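Side-chain contacts in nidogen-1 (Mus musculus, PDB 1GL4), which is a basement-membrane glycoprotein that associates tightly with laminin and binds collagen IV and perlecan, the chain here being its G2 fragment: residues V258-K262 against E263-L267; S128-G131 against G132-R136. All coordinates share one frame; numbering follows the deposited sequence.

Both contacts are local, each made within one continuous run of chain in the beta-barrel of the G2 fragment, on opposite sides of the chain's centre. They lie about 29 Å apart between centres and about 12 Å between nearest atoms. Interaction 2 takes the chain from helix 126-130 into strand 133-142; interaction 1 turns the hairpin of strands 248-261 and 266-276. The chain of another protein touches interaction 1, whereas no other protein chain touches interaction 2. The Ile266 side chain is about 3 Å from that of Arg268 and about 8 Å from that of His77, both involved in perlecan binding; Gly132 is about 14 Å from the bound zinc ion.

Interaction 1: V258-K262 against E263-L267; sequences VLYNK and EERIL
Leu259 meets Leu267 through its backbone, its O receiving a CA-H...O contact from Leu267 CA at 3.6 Å. At Tyr260, CG lies anti to the backbone N (chi1 175°), which carries the ring along the returning strand: CD1 comes 3.4 Å from Ile266 O, and the phenol end runs beside Arg265, OH to CG 4.0 Å. The hydroxyl is hydrogen-bonded to Ile94 O, while the Arg265 guanidinium pairs with Glu96. With an alanine in place of Tyr260, Ile94 O is likely to lose its hydroxyl partner and Tyr100 the ring it meets edge-to-face, opening a gap beside Arg265. Asn261 N donates to Ile266 O almost straight (3.0 Å, 171°), its O accepts from Ile266 N, and its OD1 takes Glu264 N at 2.7 Å, nearly in line with the side-chain C=O. The Glu263 carboxylate stands across the Asn261 amide, the planes 89° apart. Lys262 O accepts a weak bond from Arg265 N. Arg265, with positive phi, and Ile266 both face Asn261, a G1 bulge. Backbone groups and one asparagine oxygen thus hold the turn, while Leu259 packs on an aromatic side chain of another protein's chain and Glu264 OE2 is hydrogen-bonded to one.

Interaction 2: S128-G131 against G132-R136; sequences SITG and GEFTR
Thr130 and Glu133 close a type I' beta turn in which Gly131 (phi 68°) and Gly132 both have positive phi, Gly131 being the first residue after helix 126-130 to leave helical phi/psi. The closing bond runs from Glu133 N to Thr130 O over 3.2 Å, and the donor sits well above the carbonyl plane instead of on a lone pair. Water 1 is placed to bridge the same Thr130 O and Glu133 O, although other acceptors compete for its protons. A side chain at Gly132 would have its first carbon 2.7 Å from Gly131 O, a clash that glycine avoids.

Thr130 supplies the main side-chain link. Its OG1 lies between the backbone N and the carbonyl carbon (chi1 73°), which turns the hydroxyl towards the bend; there it accepts from Gly132 N at 3.1 Å and donates to Gly126 O back in the helix, so both roles of the buried hydroxyl are used. The same oxygen approaches the Phe134 ring obliquely, 3.3 Å from CD2. Thr130 CG2 rests against Phe134 CB at 4.2 Å. Beyond this, the Phe134 ring stacks on Phe155 and packs against Ile111 and Met115 of helix 107-115. Glu133 lays CB 3.7 Å from Thr130 O, and its OE2 forms a salt bridge with Arg41 and a hydrogen bond with Gln42, tying the EGF-like module to the barrel.

The arrangement is a helix-to-strand connection through a glycine-glycine type I' turn, delivering the chain into strand 133-142 of the nidogen G2 beta-barrel.

Interaction 1: V258-K262 against E263-L267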
loop_
_atom_site.group_PDB
_atom_site.type_symbol
_atom_site.label_atom_id
_atom_site.label_comp_id
_atom_site.label_asym_id
_atom_site.label_seq_id
_atom_site.Cartn_x
_atom_site.Cartn_y
_atom_site.Cartn_z
ATOM N N VAL A 258 11.513 -0.704 1.478
ATOM C CA VAL A 258 11.151 -0.847 2.885
ATOM C C VAL A 258 12.185 -0.061 3.686
ATOM O O VAL A 258 13.362 -0.029 3.325
ATOM C CB VAL A 258 11.130 -2.337 3.341
ATOM C CG1 VAL A 258 10.160 -3.128 2.482
ATOM C CG2 VAL A 258 12.529 -2.944 3.267
ATOM N N LEU A 259 11.753 0.580 4.764
ATOM C CA LEU A 259 12.675 1.384 5.565
ATOM C C LEU A 259 12.206 1.611 6.992
ATOM O O LEU A 259 11.020 1.782 7.236
ATOM C CB LEU A 259 12.877 2.748 4.882
ATOM C CG LEU A 259 13.627 3.890 5.585
ATOM C CD1 LEU A 259 13.992 4.949 4.554
ATOM C CD2 LEU A 259 12.765 4.512 6.683
ATOM N N TYR A 260 13.140 1.602 7.937
ATOM C CA TYR A 260 12.794 1.879 9.325
ATOM C C TYR A 260 13.721 2.975 9.821
ATOM O O TYR A 260 14.944 2.846 9.735
ATOM C CB TYR A 260 12.954 0.654 10.230
ATOM C CG TYR A 260 12.699 0.994 11.689
ATOM C CD1 TYR A 260 11.420 1.345 12.132
ATOM C CD2 TYR A 260 13.753 1.058 12.607
ATOM C CE1 TYR A 260 11.197 1.761 13.451
ATOM C CE2 TYR A 260 13.543 1.473 13.921
ATOM C CZ TYR A 260 12.264 1.823 14.335
ATOM O OH TYR A 260 12.065 2.236 15.633
ATOM N N ASN A 261 13.137 4.059 10.321
ATOM C CA ASN A 261 13.924 5.167 10.838
ATOM C C ASN A 261 13.810 5.221 12.358
ATOM O O ASN A 261 12.728 5.422 12.915
ATOM C CB ASN A 261 13.464 6.492 10.223
ATOM C CG ASN A 261 14.265 7.674 10.734
ATOM O OD1 ASN A 261 13.995 8.206 11.811
ATOM N ND2 ASN A 261 15.276 8.074 9.975
ATOM N N LYS A 262 14.947 5.023 13.012
ATOM C CA LYS A 262 15.039 5.020 14.462
ATOM C C LYS A 262 14.702 6.378 15.083
ATOM O O LYS A 262 14.058 6.444 16.130
ATOM C CB LYS A 262 16.454 4.600 14.868
ATOM C CG LYS A 262 16.680 4.497 16.359
ATOM C CD LYS A 262 18.126 4.121 16.653
ATOM C CE LYS A 262 18.355 3.910 18.142
ATOM N NZ LYS A 262 18.049 5.124 18.953
ATOM N N GLU A 263 15.131 7.456 14.432
ATOM C CA GLU A 263 14.889 8.806 14.938
ATOM C C GLU A 263 13.415 9.152 15.099
ATOM O O GLU A 263 13.013 9.681 16.134
ATOM C CB GLU A 263 15.562 9.844 14.034
ATOM C CG GLU A 263 17.079 9.876 14.141
ATOM C CD GLU A 263 17.717 8.536 13.829
ATOM O OE1 GLU A 263 17.487 8.010 12.718
ATOM O OE2 GLU A 263 18.448 8.012 14.697
ATOM N N GLU A 264 12.610 8.870 14.080
ATOM C CA GLU A 264 11.186 9.161 14.160
ATOM C C GLU A 264 10.393 7.898 14.495
ATOM O O GLU A 264 9.168 7.933 14.602
ATOM C CB GLU A 264 10.690 9.782 12.841
ATOM C CG GLU A 264 11.410 11.087 12.481
ATOM C CD GLU A 264 10.734 11.883 11.372
ATOM O OE1 GLU A 264 11.339 12.872 10.911
ATOM O OE2 GLU A 264 9.603 11.542 10.963
ATOM N N ARG A 265 11.106 6.790 14.679
ATOM C CA ARG A 265 10.483 5.507 15.002
ATOM C C ARG A 265 9.337 5.221 14.046
ATOM O O ARG A 265 8.205 4.958 14.462
ATOM C CB ARG A 265 9.968 5.510 16.440
ATOM C CG ARG A 265 11.060 5.594 17.481
ATOM C CD ARG A 265 10.479 5.481 18.872
ATOM N NE ARG A 265 11.518 5.332 19.883
ATOM C CZ ARG A 265 11.282 4.975 21.143
ATOM N NH1 ARG A 265 10.040 4.730 21.543
ATOM N NH2 ARG A 265 12.288 4.860 22.000
ATOM N N ILE A 266 9.639 5.262 12.756
ATOM C CA ILE A 266 8.621 5.030 11.750
ATOM C C ILE A 266 9.030 3.954 10.761
ATOM O O ILE A 266 10.171 3.910 10.305
ATOM C CB ILE A 266 8.304 6.344 10.998
ATOM C CG1 ILE A 266 7.279 6.089 9.895
ATOM C CG2 ILE A 266 9.587 6.937 10.434
ATOM C CD1 ILE A 266 6.753 7.364 9.260
ATOM N N LEU A 267 8.084 3.073 10.454
ATOM C CA LEU A 267 8.294 1.981 9.516
ATOM C C LEU A 267 7.592 2.374 8.213
ATOM O O LEU A 267 6.423 2.763 8.234
ATOM C CB LEU A 267 7.679 0.705 10.103
ATOM C CG LEU A 267 7.766 -0.648 9.405
ATOM C CD1 LEU A 267 9.215 -1.116 9.286
ATOM C CD2 LEU A 267 6.949 -1.651 10.219
#

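Interaction 2: S128-G131 against G132-R136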
loop_
_atom_site.group_PDB
_atom_site.type_symbol
_atom_site.label_atom_id
_atom_site.label_comp_id
_atom_site.label_asym_id
_atom_site.label_seq_id
_atom_site.Cartn_x
_atom_site.Cartn_y
_atom_site.Cartn_z
ATOM N N SER A 128 -12.433 -2.787 -6.240
ATOM C CA SER A 128 -13.563 -3.028 -7.132
ATOM C C SER A 128 -14.341 -4.261 -6.676
ATOM O O SER A 128 -15.571 -4.270 -6.702
ATOM C CB SER A 128 -13.082 -3.215 -8.577
ATOM O OG SER A 128 -12.660 -1.976 -9.147
ATOM N N ILE A 129 -13.626 -5.291 -6.233
ATOM C CA ILE A 129 -14.270 -6.526 -5.775
ATOM C C ILE A 129 -14.935 -6.449 -4.392
ATOM O O ILE A 129 -16.055 -6.930 -4.219
ATOM C CB ILE A 129 -13.252 -7.694 -5.745
ATOM C CG1 ILE A 129 -12.755 -7.988 -7.163
ATOM C CG2 ILE A 129 -13.894 -8.945 -5.127
ATOM C CD1 ILE A 129 -11.548 -8.913 -7.201
ATOM N N THR A 130 -14.258 -5.842 -3.416
ATOM C CA THR A 130 -14.776 -5.775 -2.043
ATOM C C THR A 130 -15.312 -4.436 -1.532
ATOM O O THR A 130 -15.977 -4.393 -0.491
ATOM C CB THR A 130 -13.699 -6.196 -1.025
ATOM O OG1 THR A 130 -12.724 -5.151 -0.921
ATOM C CG2 THR A 130 -12.994 -7.478 -1.470
ATOM N N GLY A 131 -15.009 -3.346 -2.226
ATOM C CA GLY A 131 -15.464 -2.050 -1.756
ATOM C C GLY A 131 -14.749 -1.662 -0.467
ATOM O O GLY A 131 -15.208 -0.790 0.275
ATOM N N GLY A 132 -13.623 -2.312 -0.190
ATOM C CA GLY A 132 -12.882 -1.997 1.020
ATOM C C GLY A 132 -13.537 -2.522 2.285
ATOM O O GLY A 132 -13.261 -2.038 3.381
ATOM N N GLU A 133 -14.428 -3.497 2.129
ATOM C CA GLU A 133 -15.111 -4.120 3.257
ATOM C C GLU A 133 -14.741 -5.598 3.210
ATOM O O GLU A 133 -15.339 -6.362 2.458
ATOM C CB GLU A 133 -16.634 -3.965 3.119
ATOM C CG GLU A 133 -17.133 -2.520 3.081
ATOM C CD GLU A 133 -18.613 -2.417 2.713
ATOM O OE1 GLU A 133 -19.019 -2.950 1.658
ATOM O OE2 GLU A 133 -19.371 -1.795 3.473
ATOM N N PHE A 134 -13.743 -6.004 3.992
ATOM C CA PHE A 134 -13.317 -7.400 3.993
ATOM C C PHE A 134 -12.408 -7.729 5.168
ATOM O O PHE A 134 -11.946 -6.836 5.881
ATOM C CB PHE A 134 -12.600 -7.745 2.669
ATOM C CG PHE A 134 -11.274 -7.026 2.465
ATOM C CD1 PHE A 134 -10.067 -7.645 2.792
ATOM C CD2 PHE A 134 -11.238 -5.744 1.916
ATOM C CE1 PHE A 134 -8.847 -7.003 2.574
ATOM C CE2 PHE A 134 -10.019 -5.090 1.692
ATOM C CZ PHE A 134 -8.819 -5.720 2.021
ATOM N N THR A 135 -12.178 -9.023 5.373
ATOM C CA THR A 135 -11.304 -9.499 6.441
ATOM C C THR A 135 -10.139 -10.233 5.786
ATOM O O THR A 135 -10.337 -11.001 4.842
ATOM C CB THR A 135 -12.022 -10.499 7.371
ATOM O OG1 THR A 135 -13.153 -9.867 7.980
ATOM C CG2 THR A 135 -11.069 -10.989 8.460
ATOM N N ARG A 136 -8.932 -9.993 6.288
ATOM C CA ARG A 136 -7.729 -10.630 5.769
ATOM C C ARG A 136 -7.043 -11.417 6.878
ATOM O O ARG A 136 -6.653 -10.842 7.897
ATOM C CB ARG A 136 -6.745 -9.580 5.234
ATOM C CG ARG A 136 -5.442 -10.167 4.668
ATOM C CD ARG A 136 -4.262 -9.187 4.764
ATOM N NE ARG A 136 -3.126 -9.597 3.935
ATOM C CZ ARG A 136 -1.952 -8.969 3.902
ATOM N NH1 ARG A 136 -1.743 -7.898 4.660
ATOM N NH2 ARG A 136 -0.990 -9.395 3.084
HETATM O O HOH W 1 -17.359 -6.712 0.392
#